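PDB 1J77: HemO from Neisseria meningitidis, which binds heme and probably degrades it by oxidative ring opening, as heme oxygenases do. Local coordinates for residues I43-D57 against A76-E90. Sequence-based numbering, arbitrary orientation. Where two conformers were deposited one is given.
Sequences IKFLKLQSVFHKAVD and ARYDAVTQDLKDLGE
S50 meets V81 and H53 meets Y78 where helix 78-87 packs nearly antiparallel on the helix of 43-57, the axes 9.1 Å apart at 155°. V81 is the knob, set among L46, Q49, S50 and H53. With CG1 anti to the backbone N (chi1 -173°), that methyl comes within 3.5 Å of L46 O, a close fit that suits a short branched side chain. L46 and L85, branched and apolar, fill the seam, L85 CD2 lying 3.8 Å from L46 CB, and I43 rests on L88 CB and along the E90 side chain up to its carboxylate.

Toward A76 two rings are packed by aliphatic chains. Y78, its CG anti to the backbone N, reaches across and offers a flat face to the K54 methylenes, CB 4.0 Å from the ring centroid; S50 OG stands at the edge. R77 CB makes a CH-pi contact toward the rim of one H53 face, F52 CD2 lying over the other's centre. H53 ND1 bonds Q49 O (3.2 Å) from above the carbonyl plane, sharing it with H53 N, which helps hold the ring's rotation.

Beyond the Schellman turn at G89, whose positive phi suits glycine, K47 NZ and E90 OE1 form a long salt bridge of 3.9 Å, bridged by a water. A second water links S50 OG to T82 OG1. D84 accepts from R140 N and H141 ND1, Q49 OE1 from H141 NE2, and F52 touches the heme. No direct hydrogen bond joins the segments: packing is mainly van der Waals and CH-pi, with two waters as polar links.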
ATOM      1  N   ILE A  43      -2.734  13.439  -9.518  1.00 23.04           N
ATOM      2  CA  ILE A  43      -3.612  13.765  -8.387  1.00 22.82           C
ATOM      3  C   ILE A  43      -4.588  12.613  -8.168  1.00 21.76           C
ATOM      4  O   ILE A  43      -4.882  12.243  -7.022  1.00 20.66           O
ATOM      5  CB  ILE A  43      -4.303  15.143  -8.606  1.00 24.47           C
ATOM      6  CG1 ILE A  43      -3.300  16.253  -8.301  1.00 25.27           C
ATOM      7  CG2 ILE A  43      -5.510  15.239  -7.754  1.00 24.56           C
ATOM      8  CD1 ILE A  43      -3.699  17.646  -8.784  1.00 25.80           C
ATOM      9  N   LYS A  44      -5.057  12.004  -9.236  1.00 21.73           N
ATOM     10  CA  LYS A  44      -5.916  10.824  -9.105  1.00 21.40           C
ATOM     11  C   LYS A  44      -5.190   9.708  -8.365  1.00 20.90           C
ATOM     12  O   LYS A  44      -5.780   9.016  -7.508  1.00 21.58           O
ATOM     13  CB  LYS A  44      -6.335  10.345 -10.485  0.60 21.45           C
ATOM     14  CG  LYS A  44      -6.657  11.509 -11.473  0.60 23.90           C
ATOM     15  CD  LYS A  44      -7.189  10.956 -12.799  0.60 25.98           C
ATOM     16  CE  LYS A  44      -7.733  12.008 -13.709  0.60 26.19           C
ATOM     17  NZ  LYS A  44      -8.771  11.397 -14.558  0.60 28.07           N
ATOM     18  N   PHE A  45      -3.931   9.549  -8.662  1.00 19.81           N
ATOM     19  CA  PHE A  45      -3.104   8.563  -8.022  1.00 19.87           C
ATOM     20  C   PHE A  45      -2.959   8.898  -6.546  1.00 19.57           C
ATOM     21  O   PHE A  45      -3.039   8.034  -5.696  1.00 20.28           O
ATOM     22  CB  PHE A  45      -1.744   8.479  -8.699  1.00 19.91           C
ATOM     23  CG  PHE A  45      -0.837   7.512  -8.084  1.00 20.63           C
ATOM     24  CD1 PHE A  45      -1.141   6.176  -8.167  1.00 22.27           C
ATOM     25  CD2 PHE A  45       0.309   7.911  -7.397  1.00 21.43           C
ATOM     26  CE1 PHE A  45      -0.351   5.251  -7.548  1.00 22.63           C
ATOM     27  CE2 PHE A  45       1.122   6.967  -6.794  1.00 23.27           C
ATOM     28  CZ  PHE A  45       0.800   5.646  -6.915  1.00 21.62           C
ATOM     29  N   LEU A  46      -2.662  10.159  -6.248  1.00 18.73           N
ATOM     30  CA  LEU A  46      -2.523  10.553  -4.855  1.00 18.73           C
ATOM     31  C   LEU A  46      -3.829  10.326  -4.088  1.00 18.42           C
ATOM     32  O   LEU A  46      -3.792   9.972  -2.882  1.00 19.25           O
ATOM     33  CB  LEU A  46      -2.110  12.030  -4.787  1.00 18.59           C
ATOM     34  CG  LEU A  46      -0.660  12.397  -5.121  1.00 19.31           C
ATOM     35  CD1 LEU A  46      -0.442  13.889  -4.885  1.00 20.61           C
ATOM     36  CD2 LEU A  46       0.393  11.642  -4.421  1.00 20.37           C
ATOM     37  N   LYS A  47      -4.974  10.583  -4.704  1.00 18.40           N
ATOM     38  CA  LYS A  47      -6.288  10.359  -4.064  1.00 18.80           C
ATOM     39  C   LYS A  47      -6.456   8.867  -3.702  1.00 18.53           C
ATOM     40  O   LYS A  47      -6.815   8.516  -2.563  1.00 19.35           O
ATOM     41  CB  LYS A  47      -7.463  10.942  -4.885  1.00 20.55           C
ATOM     42  CG  LYS A  47      -7.469  12.428  -4.880  1.00 21.83           C
ATOM     43  CD  LYS A  47      -8.439  12.931  -5.869  1.00 23.45           C
ATOM     44  CE  LYS A  47      -8.417  14.473  -5.888  1.00 24.97           C
ATOM     45  NZ  LYS A  47      -9.488  14.983  -6.800  1.00 27.57           N
ATOM     46  N   LEU A  48      -6.143   7.994  -4.642  1.00 17.80           N
ATOM     47  CA  LEU A  48      -6.183   6.570  -4.438  1.00 17.19           C
ATOM     48  C   LEU A  48      -5.250   6.163  -3.275  1.00 16.48           C
ATOM     49  O   LEU A  48      -5.681   5.440  -2.361  1.00 16.83           O
ATOM     50  CB  LEU A  48      -5.831   5.851  -5.741  1.00 17.44           C
ATOM     51  CG  LEU A  48      -5.179   4.470  -5.622  1.00 17.15           C
ATOM     52  CD1 LEU A  48      -6.211   3.513  -5.100  1.00 18.43           C
ATOM     53  CD2 LEU A  48      -4.619   4.069  -7.023  1.00 18.29           C
ATOM     54  N   GLN A  49      -4.009   6.655  -3.301  1.00 16.36           N
ATOM     55  CA  GLN A  49      -3.051   6.372  -2.253  1.00 16.07           C
ATOM     56  C   GLN A  49      -3.591   6.878  -0.903  1.00 17.70           C
ATOM     57  O   GLN A  49      -3.413   6.214   0.128  1.00 17.93           O
ATOM     58  CB  GLN A  49      -1.681   7.020  -2.567  1.00 17.38           C
ATOM     59  CG  GLN A  49      -0.955   6.483  -3.795  1.00 16.91           C
ATOM     60  CD  GLN A  49      -0.242   5.198  -3.499  1.00 17.97           C
ATOM     61  OE1 GLN A  49       0.992   5.172  -3.315  1.00 21.80           O
ATOM     62  NE2 GLN A  49      -0.996   4.097  -3.462  1.00 17.58           N
ATOM     63  N   SER A  50      -4.231   8.042  -0.897  1.00 18.26           N
ATOM     64  CA  SER A  50      -4.804   8.601   0.367  1.00 18.60           C
ATOM     65  C   SER A  50      -5.814   7.683   1.015  1.00 17.38           C
ATOM     66  O   SER A  50      -5.786   7.461   2.255  1.00 17.46           O
ATOM     67  CB  SER A  50      -5.486   9.973   0.136  1.00 19.68           C
ATOM     68  OG  SER A  50      -5.998  10.456   1.373  1.00 24.06           O
ATOM     69  N   VAL A  51      -6.699   7.125   0.226  1.00 16.87           N
ATOM     70  CA  VAL A  51      -7.747   6.265   0.724  1.00 15.97           C
ATOM     71  C   VAL A  51      -7.155   4.991   1.272  1.00 15.75           C
ATOM     72  O   VAL A  51      -7.526   4.512   2.372  1.00 16.83           O
ATOM     73  CB  VAL A  51      -8.801   5.932  -0.369  1.00 16.68           C
ATOM     74  CG1 VAL A  51      -9.842   4.934   0.110  1.00 16.96           C
ATOM     75  CG2 VAL A  51      -9.465   7.185  -0.811  1.00 18.50           C
ATOM     76  N   PHE A  52      -6.265   4.386   0.512  1.00 14.86           N
ATOM     77  CA  PHE A  52      -5.644   3.156   0.989  1.00 16.16           C
ATOM     78  C   PHE A  52      -4.897   3.371   2.311  1.00 15.36           C
ATOM     79  O   PHE A  52      -5.000   2.567   3.258  1.00 15.45           O
ATOM     80  CB  PHE A  52      -4.714   2.536  -0.057  1.00 16.35           C
ATOM     81  CG  PHE A  52      -4.097   1.245   0.422  1.00 17.55           C
ATOM     82  CD1 PHE A  52      -4.841   0.075   0.453  1.00 19.04           C
ATOM     83  CD2 PHE A  52      -2.808   1.211   0.830  1.00 20.68           C
ATOM     84  CE1 PHE A  52      -4.271  -1.111   0.920  1.00 21.39           C
ATOM     85  CE2 PHE A  52      -2.261   0.011   1.282  1.00 23.31           C
ATOM     86  CZ  PHE A  52      -2.994  -1.092   1.314  1.00 20.93           C
ATOM     87  N   HIS A  53      -4.083   4.408   2.365  1.00 16.06           N
ATOM     88  CA  HIS A  53      -3.295   4.641   3.585  1.00 16.26           C
ATOM     89  C   HIS A  53      -4.183   5.083   4.750  1.00 16.50           C
ATOM     90  O   HIS A  53      -3.909   4.750   5.895  1.00 17.72           O
ATOM     91  CB  HIS A  53      -2.146   5.602   3.287  1.00 17.46           C
ATOM     92  CG  HIS A  53      -1.009   4.895   2.639  1.00 19.02           C
ATOM     93  ND1 HIS A  53      -0.760   4.884   1.271  1.00 22.46           N
ATOM     94  CD2 HIS A  53      -0.120   4.042   3.186  1.00 20.44           C
ATOM     95  CE1 HIS A  53       0.290   4.121   1.033  1.00 21.88           C
ATOM     96  NE2 HIS A  53       0.687   3.587   2.175  1.00 23.61           N
ATOM     97  N   LYS A  54      -5.270   5.782   4.497  1.00 17.39           N
ATOM     98  CA  LYS A  54      -6.211   6.042   5.590  1.00 16.96           C
ATOM     99  C   LYS A  54      -6.790   4.740   6.155  1.00 17.29           C
ATOM    100  O   LYS A  54      -6.927   4.571   7.374  1.00 17.22           O
ATOM    101  CB  LYS A  54      -7.326   6.984   5.120  1.00 17.80           C
ATOM    102  CG  LYS A  54      -8.475   7.189   6.139  1.00 19.72           C
ATOM    103  CD  LYS A  54      -8.059   7.824   7.396  1.00 23.08           C
ATOM    104  CE  LYS A  54      -9.240   7.894   8.405  1.00 24.20           C
ATOM    105  NZ  LYS A  54      -8.951   8.870   9.484  1.00 27.14           N
ATOM    106  N   ALA A  55      -7.160   3.823   5.289  1.00 17.67           N
ATOM    107  CA  ALA A  55      -7.768   2.561   5.638  1.00 15.37           C
ATOM    108  C   ALA A  55      -6.897   1.693   6.543  1.00 16.70           C
ATOM    109  O   ALA A  55      -7.424   0.765   7.169  1.00 18.45           O
ATOM    110  CB  ALA A  55      -8.139   1.781   4.375  1.00 17.16           C
ATOM    111  N   VAL A  56      -5.588   1.913   6.518  1.00 16.18           N
ATOM    112  CA  VAL A  56      -4.723   1.116   7.365  1.00 17.05           C
ATOM    113  C   VAL A  56      -4.186   1.870   8.550  1.00 16.99           C
ATOM    114  O   VAL A  56      -3.451   1.306   9.362  1.00 17.61           O
ATOM    115  CB  VAL A  56      -3.567   0.449   6.588  1.00 17.81           C
ATOM    116  CG1 VAL A  56      -4.062  -0.577   5.555  1.00 18.25           C
ATOM    117  CG2 VAL A  56      -2.615   1.496   5.983  1.00 17.31           C
ATOM    118  N   ASP A  57      -4.588   3.121   8.708  1.00 17.29           N
ATOM    119  CA  ASP A  57      -4.077   4.005   9.739  1.00 18.43           C
ATOM    120  C   ASP A  57      -4.255   3.474  11.153  1.00 17.74           C
ATOM    121  O   ASP A  57      -3.347   3.566  11.939  1.00 19.92           O
ATOM    122  CB  ASP A  57      -4.686   5.402   9.603  1.00 18.72           C
ATOM    123  CG  ASP A  57      -3.840   6.424  10.272  1.00 23.11           C
ATOM    124  OD1 ASP A  57      -4.331   7.130  11.200  1.00 24.49           O
ATOM    125  OD2 ASP A  57      -2.636   6.508   9.950  1.00 24.87           O
ATOM    126  N   ALA A  76       3.643   4.651   9.318  1.00 28.87           N
ATOM    127  CA  ALA A  76       2.489   5.044   8.496  1.00 28.40           C
ATOM    128  C   ALA A  76       2.780   6.182   7.519  1.00 27.51           C
ATOM    129  O   ALA A  76       3.528   7.117   7.819  1.00 28.29           O
ATOM    130  CB  ALA A  76       1.298   5.395   9.360  1.00 28.07           C
ATOM    131  N   ARG A  77       2.191   6.093   6.322  1.00 26.49           N
ATOM    132  CA  ARG A  77       2.437   7.088   5.277  1.00 26.17           C
ATOM    133  C   ARG A  77       1.266   8.009   4.952  1.00 24.30           C
ATOM    134  O   ARG A  77       1.297   8.796   4.033  1.00 22.07           O
ATOM    135  CB  ARG A  77       2.790   6.363   3.982  1.00 27.08           C
ATOM    136  CG  ARG A  77       3.930   5.410   4.076  1.00 32.06           C
ATOM    137  CD  ARG A  77       5.236   6.079   4.195  1.00 36.77           C
ATOM    138  NE  ARG A  77       6.320   5.188   3.802  1.00 42.17           N
ATOM    139  CZ  ARG A  77       7.572   5.312   4.217  1.00 44.68           C
ATOM    140  NH1 ARG A  77       7.906   6.289   5.051  1.00 46.52           N
ATOM    141  NH2 ARG A  77       8.499   4.464   3.798  1.00 46.14           N
ATOM    142  N   TYR A  78       0.180   7.898   5.691  1.00 23.45           N
ATOM    143  CA  TYR A  78      -0.950   8.742   5.417  1.00 22.92           C
ATOM    144  C   TYR A  78      -0.642  10.214   5.521  1.00 23.56           C
ATOM    145  O   TYR A  78      -1.064  10.996   4.682  1.00 22.64           O
ATOM    146  CB  TYR A  78      -2.080   8.329   6.370  1.00 23.60           C
ATOM    147  CG  TYR A  78      -3.384   9.079   6.272  1.00 24.76           C
ATOM    148  CD1 TYR A  78      -4.005   9.343   5.072  1.00 22.93           C
ATOM    149  CD2 TYR A  78      -4.027   9.467   7.440  1.00 27.53           C
ATOM    150  CE1 TYR A  78      -5.165  10.008   5.020  1.00 25.88           C
ATOM    151  CE2 TYR A  78      -5.233  10.123   7.403  1.00 28.84           C
ATOM    152  CZ  TYR A  78      -5.794  10.402   6.206  1.00 28.76           C
ATOM    153  OH  TYR A  78      -6.994  11.068   6.198  1.00 29.94           O
ATOM    154  N   ASP A  79       0.098  10.608   6.543  1.00 23.53           N
ATOM    155  CA  ASP A  79       0.440  12.013   6.679  1.00 24.54           C
ATOM    156  C   ASP A  79       1.230  12.504   5.443  1.00 24.77           C
ATOM    157  O   ASP A  79       0.932  13.578   4.878  1.00 23.54           O
ATOM    158  CB  ASP A  79       1.250  12.259   7.975  1.00 24.77           C
ATOM    159  CG  ASP A  79       0.427  12.152   9.261  1.00 27.50           C
ATOM    160  OD1 ASP A  79      -0.802  12.462   9.268  1.00 28.72           O
ATOM    161  OD2 ASP A  79       0.996  11.803  10.342  1.00 28.63           O
ATOM    162  N   ALA A  80       2.169  11.667   4.993  1.00 23.34           N
ATOM    163  CA  ALA A  80       3.027  12.011   3.841  1.00 23.79           C
ATOM    164  C   ALA A  80       2.194  12.153   2.569  1.00 24.54           C
ATOM    165  O   ALA A  80       2.360  13.126   1.860  1.00 25.25           O
ATOM    166  CB  ALA A  80       4.155  10.989   3.681  1.00 23.09           C
ATOM    167  N   VAL A  81       1.296  11.207   2.266  1.00 23.31           N
ATOM    168  CA  VAL A  81       0.422  11.347   1.083  1.00 24.06           C
ATOM    169  C   VAL A  81      -0.450  12.597   1.179  1.00 22.83           C
ATOM    170  O   VAL A  81      -0.732  13.254   0.201  1.00 22.68           O
ATOM    171  CB  VAL A  81      -0.599  10.161   0.875  1.00 23.61           C
ATOM    172  CG1 VAL A  81      -1.331  10.304  -0.475  1.00 24.61           C
ATOM    173  CG2 VAL A  81       0.067   8.852   0.890  1.00 26.37           C
ATOM    174  N   THR A  82      -0.924  12.914   2.370  1.00 23.29           N
ATOM    175  CA  THR A  82      -1.780  14.053   2.520  1.00 24.21           C
ATOM    176  C   THR A  82      -0.986  15.358   2.282  1.00 24.10           C
ATOM    177  O   THR A  82      -1.524  16.329   1.760  1.00 23.57           O
ATOM    178  CB  THR A  82      -2.376  14.054   3.933  1.00 23.68           C
ATOM    179  OG1 THR A  82      -3.301  12.962   4.081  1.00 26.86           O
ATOM    180  CG2 THR A  82      -3.187  15.276   4.127  1.00 24.92           C
ATOM    181  N   GLN A  83       0.272  15.376   2.696  1.00 24.42           N
ATOM    182  CA  GLN A  83       1.142  16.531   2.429  1.00 25.30           C
ATOM    183  C   GLN A  83       1.460  16.598   0.911  1.00 25.35           C
ATOM    184  O   GLN A  83       1.566  17.673   0.313  1.00 25.06           O
ATOM    185  CB  GLN A  83       2.434  16.411   3.246  1.00 25.70           C
ATOM    186  CG  GLN A  83       3.408  17.558   3.017  1.00 28.18           C
ATOM    187  CD  GLN A  83       2.912  18.931   3.465  1.00 32.11           C
ATOM    188  OE1 GLN A  83       2.573  19.796   2.644  1.00 35.57           O
ATOM    189  NE2 GLN A  83       2.927  19.146   4.762  1.00 34.71           N
ATOM    190  N   ASP A  84       1.611  15.447   0.267  1.00 25.02           N
ATOM    191  CA  ASP A  84       1.836  15.468  -1.170  1.00 24.82           C
ATOM    192  C   ASP A  84       0.656  16.104  -1.876  1.00 24.66           C
ATOM    193  O   ASP A  84       0.834  16.846  -2.855  1.00 24.26           O
ATOM    194  CB  ASP A  84       2.028  14.035  -1.688  1.00 24.09           C
ATOM    195  CG  ASP A  84       3.392  13.469  -1.363  1.00 24.86           C
ATOM    196  OD1 ASP A  84       4.358  14.270  -1.195  1.00 24.91           O
ATOM    197  OD2 ASP A  84       3.612  12.240  -1.235  1.00 24.52           O
ATOM    198  N   LEU A  85      -0.563  15.795  -1.425  1.00 23.95           N
ATOM    199  CA  LEU A  85      -1.779  16.392  -1.964  1.00 24.11           C
ATOM    200  C   LEU A  85      -1.715  17.900  -1.790  1.00 26.21           C
ATOM    201  O   LEU A  85      -1.974  18.640  -2.731  1.00 25.43           O
ATOM    202  CB  LEU A  85      -3.068  15.807  -1.332  1.00 24.39           C
ATOM    203  CG  LEU A  85      -3.631  14.468  -1.878  1.00 24.01           C
ATOM    204  CD1 LEU A  85      -4.632  13.864  -0.906  1.00 24.99           C
ATOM    205  CD2 LEU A  85      -4.282  14.671  -3.232  1.00 24.40           C
ATOM    206  N   LYS A  86      -1.372  18.340  -0.580  1.00 26.69           N
ATOM    207  CA  LYS A  86      -1.227  19.789  -0.281  1.00 28.11           C
ATOM    208  C   LYS A  86      -0.273  20.472  -1.260  1.00 29.00           C
ATOM    209  O   LYS A  86      -0.593  21.548  -1.814  1.00 29.95           O
ATOM    210  CB  LYS A  86      -0.775  20.001   1.166  1.00 28.24           C
ATOM    211  CG  LYS A  86      -0.768  21.467   1.605  1.00 30.07           C
ATOM    212  CD  LYS A  86      -0.477  21.603   3.104  1.00 33.48           C
ATOM    213  CE  LYS A  86      -0.579  23.063   3.588  1.00 35.08           C
ATOM    214  NZ  LYS A  86      -0.136  23.208   5.019  1.00 35.53           N
ATOM    215  N   ASP A  87       0.887  19.864  -1.446  1.00 29.16           N
ATOM    216  CA  ASP A  87       1.893  20.354  -2.368  1.00 30.22           C
ATOM    217  C   ASP A  87       1.270  20.569  -3.733  1.00 31.75           C
ATOM    218  O   ASP A  87       1.589  21.552  -4.432  1.00 32.69           O
ATOM    219  CB  ASP A  87       3.051  19.373  -2.511  1.00 29.77           C
ATOM    220  CG  ASP A  87       3.818  19.161  -1.252  1.00 30.24           C
ATOM    221  OD1 ASP A  87       3.758  20.028  -0.312  1.00 31.11           O
ATOM    222  OD2 ASP A  87       4.547  18.147  -1.112  1.00 28.78           O
ATOM    223  N   LEU A  88       0.408  19.637  -4.145  1.00 32.05           N
ATOM    224  CA  LEU A  88      -0.204  19.720  -5.472  1.00 32.20           C
ATOM    225  C   LEU A  88      -1.450  20.622  -5.499  1.00 31.20           C
ATOM    226  O   LEU A  88      -2.168  20.681  -6.488  1.00 31.47           O
ATOM    227  CB  LEU A  88      -0.499  18.322  -6.023  1.00 32.90           C
ATOM    228  CG  LEU A  88       0.639  17.592  -6.774  1.00 34.81           C
ATOM    229  CD1 LEU A  88       0.882  18.229  -8.097  1.00 36.01           C
ATOM    230  CD2 LEU A  88       1.938  17.553  -6.007  1.00 34.30           C
ATOM    231  N   GLY A  89      -1.710  21.327  -4.405  1.00 30.89           N
ATOM    232  CA  GLY A  89      -2.789  22.294  -4.386  1.00 30.50           C
ATOM    233  C   GLY A  89      -4.133  21.712  -4.052  1.00 30.68           C
ATOM    234  O   GLY A  89      -5.174  22.344  -4.284  1.00 30.57           O
ATOM    235  N   GLU A  90      -4.118  20.494  -3.496  1.00 30.33           N
ATOM    236  CA  GLU A  90      -5.340  19.787  -3.151  1.00 30.65           C
ATOM    237  C   GLU A  90      -5.545  19.693  -1.648  1.00 30.86           C
ATOM    238  O   GLU A  90      -4.577  19.535  -0.913  1.00 31.45           O
ATOM    239  CB  GLU A  90      -5.246  18.327  -3.630  1.00 30.70           C
ATOM    240  CG  GLU A  90      -5.256  18.124  -5.123  1.00 32.48           C
ATOM    241  CD  GLU A  90      -6.593  18.394  -5.716  1.00 32.46           C
ATOM    242  OE1 GLU A  90      -7.605  17.937  -5.141  1.00 29.72           O
ATOM    243  OE2 GLU A  90      -6.616  19.087  -6.782  1.00 34.39           O
TER
HETATM  244  O   HOH W   1     -10.313  17.615  -6.179  1.00 32.10           O
HETATM  245  O   HOH W   2      -5.685  12.880   2.247  1.00 24.10           O